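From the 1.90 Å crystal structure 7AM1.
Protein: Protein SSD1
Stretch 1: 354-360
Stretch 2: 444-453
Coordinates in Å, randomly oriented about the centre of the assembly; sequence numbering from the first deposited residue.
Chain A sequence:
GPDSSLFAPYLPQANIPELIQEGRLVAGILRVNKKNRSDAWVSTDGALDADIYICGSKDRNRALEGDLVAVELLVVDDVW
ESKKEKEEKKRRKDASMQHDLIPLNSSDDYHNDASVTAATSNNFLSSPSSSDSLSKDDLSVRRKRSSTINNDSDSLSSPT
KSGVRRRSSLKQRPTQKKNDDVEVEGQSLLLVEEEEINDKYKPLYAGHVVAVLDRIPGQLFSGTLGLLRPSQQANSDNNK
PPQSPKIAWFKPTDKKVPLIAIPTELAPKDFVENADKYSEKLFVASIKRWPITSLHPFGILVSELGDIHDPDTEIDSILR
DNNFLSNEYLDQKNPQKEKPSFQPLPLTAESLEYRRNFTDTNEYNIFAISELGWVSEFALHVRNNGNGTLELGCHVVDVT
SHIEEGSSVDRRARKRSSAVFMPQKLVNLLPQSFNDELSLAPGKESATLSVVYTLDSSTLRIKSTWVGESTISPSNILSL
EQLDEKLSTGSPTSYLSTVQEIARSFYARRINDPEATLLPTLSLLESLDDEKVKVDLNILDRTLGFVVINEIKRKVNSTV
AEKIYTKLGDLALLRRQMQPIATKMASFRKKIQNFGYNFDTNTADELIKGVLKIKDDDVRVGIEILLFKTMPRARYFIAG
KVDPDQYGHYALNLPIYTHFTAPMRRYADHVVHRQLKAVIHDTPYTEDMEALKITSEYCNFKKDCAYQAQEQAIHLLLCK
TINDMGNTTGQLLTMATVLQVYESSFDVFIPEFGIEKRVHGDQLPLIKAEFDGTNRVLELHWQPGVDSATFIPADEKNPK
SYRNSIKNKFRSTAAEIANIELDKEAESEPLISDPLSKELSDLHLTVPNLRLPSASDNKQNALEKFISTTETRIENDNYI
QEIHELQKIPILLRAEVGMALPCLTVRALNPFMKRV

Stretch 1 354-360: YRRNFTD
Stretch 2, residues 444-453: KESATLSVVY

The two segments belong to one chain and meet mainly through side chains, with one approach to a backbone carbonyl, burying 316 Å² in total. Residues 446-453 form an extended strand that continues later in the chain, whereas the first segment contributes a short strand from Arg356, preceded by Arg355 in loop conformation. The strand axes approach to 9.3 Å with 110° between their N-to-C directions, so the strands cross steeply and do not pair as neighbours in a sheet. The CA atoms of Arg355 and Ala447 lie 8.3 Å apart, those of Arg356 and Ser450 9.0 Å, and those of Thr359 and Glu445 7.3 Å. Backbone angles (phi/psi) are -83/144 at Arg355, -63/126 at Arg356, -97/123 at Asn357, -117/32 at Phe358 and -93/-12 at Thr359; the change in psi at Phe358 turns the chain out of its extended course. In the second segment, residues 446-453 keep phi between -140 and -77 and psi between 116 and 165.

The polar approach centres on Arg355, whose CA-to-CB bond points toward the second segment. Its side chain is long and extended beyond an m chi1 (-51°, -170°, 155°, -112°), which carries the guanidinium to the strand. There NH1 of Arg355 lies 3.1 Å from the carbonyl O of Thr448, which sits at the edge of the guanidinium near its plane. Over one face of the same group, CB of Ala447 lies 3.8 Å from Arg355 NH1, a contact that sets a small methyl against the flat guanidinium.

Van der Waals packing gathers on Val452, whose t rotamer (chi1 -179°) goes with a CA-to-CB bond directed toward the first segment. The Phe358 ring (chi1 -65°, m; chi2 -76°) starts from a sideways CB, yet its end comes nearer, placing CZ 4.0 Å from CG2 of Val452 as the apolar pair. Phe358 CE2 also lies 4.1 Å from OG of Ser450 (m), a van der Waals contact; that hydroxyl is hydrogen-bonded elsewhere in the structure. Arg356, t from chi1 to chi3, brings NH1 to 4.2 Å from Val452 CG2, the methyl lying oblique to the guanidinium.

At the other end, CG2 of Thr359 lies 3.9 Å from OE1 of Glu445 (-159°, 167°, -64°), a van der Waals contact of methyl against carboxylate oxygen. The CA-to-CB bond of Thr359 points toward the second segment; that of Glu445 runs sideways, its side-chain end coming nearer. Thr359 (p, 62°) is tied back within its own segment: its N donates to Asn357 OD1 at 2.8 Å (158°), and its OG1 donates to the same Asn357 OD1 at a very short 2.4 Å. Asn357 (t, chi2 -69°) thereby bridges the turn.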

# COMPACT_ATOMS: atom_id res chain seq x y z
N TYR A 354 33.61 -24.87 1.28
CA TYR A 354 32.65 -25.52 0.39
C TYR A 354 31.88 -24.55 -0.50
O TYR A 354 31.19 -25.01 -1.42
CB TYR A 354 31.65 -26.33 1.23
N ARG A 355 31.97 -23.25 -0.26
CA ARG A 355 31.17 -22.29 -1.01
C ARG A 355 31.83 -21.96 -2.34
O ARG A 355 33.06 -21.89 -2.44
CB ARG A 355 30.97 -21.01 -0.19
CG ARG A 355 30.47 -21.26 1.22
CD ARG A 355 30.06 -19.97 1.92
NE ARG A 355 29.07 -20.24 2.97
CZ ARG A 355 27.80 -19.87 2.93
NH1 ARG A 355 27.32 -19.17 1.91
NH2 ARG A 355 27.00 -20.18 3.94
N ARG A 356 31.00 -21.76 -3.37
CA ARG A 356 31.53 -21.30 -4.65
C ARG A 356 32.13 -19.91 -4.45
O ARG A 356 31.46 -19.00 -3.95
CB ARG A 356 30.44 -21.26 -5.71
CG ARG A 356 30.94 -20.81 -7.09
CD ARG A 356 29.95 -21.13 -8.21
NE ARG A 356 30.37 -20.54 -9.48
CZ ARG A 356 29.62 -20.50 -10.58
NH1 ARG A 356 28.40 -21.00 -10.58
NH2 ARG A 356 30.10 -19.94 -11.68
N ASN A 357 33.38 -19.75 -4.84
CA ASN A 357 34.14 -18.56 -4.49
C ASN A 357 34.10 -17.56 -5.64
O ASN A 357 34.48 -17.88 -6.77
CB ASN A 357 35.59 -18.92 -4.15
CG ASN A 357 36.33 -17.76 -3.53
OD1 ASN A 357 36.62 -16.77 -4.20
ND2 ASN A 357 36.64 -17.87 -2.24
N PHE A 358 33.62 -16.35 -5.35
CA PHE A 358 33.60 -15.25 -6.31
C PHE A 358 34.48 -14.09 -5.83
O PHE A 358 34.19 -12.93 -6.11
CB PHE A 358 32.18 -14.73 -6.54
CG PHE A 358 31.25 -15.72 -7.19
CD1 PHE A 358 31.33 -15.99 -8.55
CD2 PHE A 358 30.26 -16.35 -6.44
CE1 PHE A 358 30.46 -16.90 -9.14
CE2 PHE A 358 29.39 -17.26 -7.03
CZ PHE A 358 29.48 -17.53 -8.38
N THR A 359 35.56 -14.38 -5.10
CA THR A 359 36.35 -13.33 -4.48
C THR A 359 37.52 -12.87 -5.34
O THR A 359 38.12 -11.83 -5.03
CB THR A 359 36.89 -13.78 -3.12
OG1 THR A 359 37.75 -14.91 -3.29
CG2 THR A 359 35.75 -14.15 -2.18
N ASP A 360 37.86 -13.60 -6.40
CA ASP A 360 38.95 -13.20 -7.29
C ASP A 360 38.51 -12.00 -8.11
O ASP A 360 37.70 -12.13 -9.03
CB ASP A 360 39.35 -14.36 -8.19
CG ASP A 360 40.65 -14.10 -8.94
OD1 ASP A 360 41.00 -12.92 -9.14
OD2 ASP A 360 41.32 -15.08 -9.32
N LYS A 444 35.16 -6.44 1.45
CA LYS A 444 34.66 -7.27 2.54
C LYS A 444 34.18 -8.60 1.98
O LYS A 444 33.36 -8.64 1.05
CB LYS A 444 33.53 -6.57 3.29
CG LYS A 444 32.84 -7.44 4.33
N GLU A 445 34.69 -9.69 2.54
CA GLU A 445 34.24 -11.02 2.15
C GLU A 445 32.95 -11.35 2.89
O GLU A 445 32.86 -11.17 4.11
CB GLU A 445 35.32 -12.05 2.47
CG GLU A 445 35.20 -13.33 1.68
CD GLU A 445 36.45 -14.19 1.78
OE1 GLU A 445 37.52 -13.74 1.31
OE2 GLU A 445 36.36 -15.30 2.34
N SER A 446 31.94 -11.80 2.15
CA SER A 446 30.62 -12.06 2.71
C SER A 446 30.07 -13.38 2.21
O SER A 446 30.22 -13.72 1.03
CB SER A 446 29.63 -10.94 2.35
OG SER A 446 30.01 -9.72 2.95
N ALA A 447 29.44 -14.13 3.11
CA ALA A 447 28.74 -15.34 2.72
C ALA A 447 27.42 -14.97 2.06
O ALA A 447 26.68 -14.12 2.57
CB ALA A 447 28.49 -16.23 3.94
N THR A 448 27.11 -15.61 0.93
CA THR A 448 25.95 -15.25 0.14
C THR A 448 25.28 -16.52 -0.39
O THR A 448 25.83 -17.62 -0.32
CB THR A 448 26.33 -14.32 -1.03
OG1 THR A 448 27.49 -14.84 -1.70
CG2 THR A 448 26.63 -12.91 -0.53
N LEU A 449 24.05 -16.35 -0.86
CA LEU A 449 23.36 -17.35 -1.67
C LEU A 449 23.21 -16.75 -3.06
O LEU A 449 22.72 -15.62 -3.20
CB LEU A 449 22.00 -17.71 -1.08
CG LEU A 449 21.97 -18.32 0.33
CD1 LEU A 449 20.54 -18.61 0.78
CD2 LEU A 449 22.81 -19.58 0.40
N SER A 450 23.62 -17.49 -4.08
CA SER A 450 23.73 -16.93 -5.42
C SER A 450 22.87 -17.71 -6.41
O SER A 450 22.73 -18.93 -6.31
CB SER A 450 25.18 -16.93 -5.91
OG SER A 450 26.00 -16.14 -5.07
N VAL A 451 22.29 -16.97 -7.36
CA VAL A 451 21.65 -17.52 -8.54
C VAL A 451 22.40 -16.98 -9.75
O VAL A 451 22.42 -15.77 -9.98
CB VAL A 451 20.15 -17.17 -8.60
CG1 VAL A 451 19.54 -17.69 -9.88
CG2 VAL A 451 19.42 -17.72 -7.37
N VAL A 452 23.04 -17.88 -10.50
CA VAL A 452 23.91 -17.50 -11.61
C VAL A 452 23.29 -18.00 -12.91
O VAL A 452 23.09 -19.21 -13.08
CB VAL A 452 25.33 -18.07 -11.42
CG1 VAL A 452 26.24 -17.65 -12.57
CG2 VAL A 452 25.90 -17.60 -10.09
N TYR A 453 22.97 -17.08 -13.81
CA TYR A 453 22.39 -17.42 -15.10
C TYR A 453 23.48 -17.41 -16.17
O TYR A 453 24.26 -16.46 -16.25
CB TYR A 453 21.28 -16.45 -15.48
CG TYR A 453 20.16 -16.37 -14.46
CD1 TYR A 453 19.14 -17.32 -14.46
CD2 TYR A 453 20.11 -15.36 -13.52
CE1 TYR A 453 18.12 -17.26 -13.54
CE2 TYR A 453 19.09 -15.29 -12.58
CZ TYR A 453 18.09 -16.24 -12.60
OH TYR A 453 17.07 -16.18 -11.68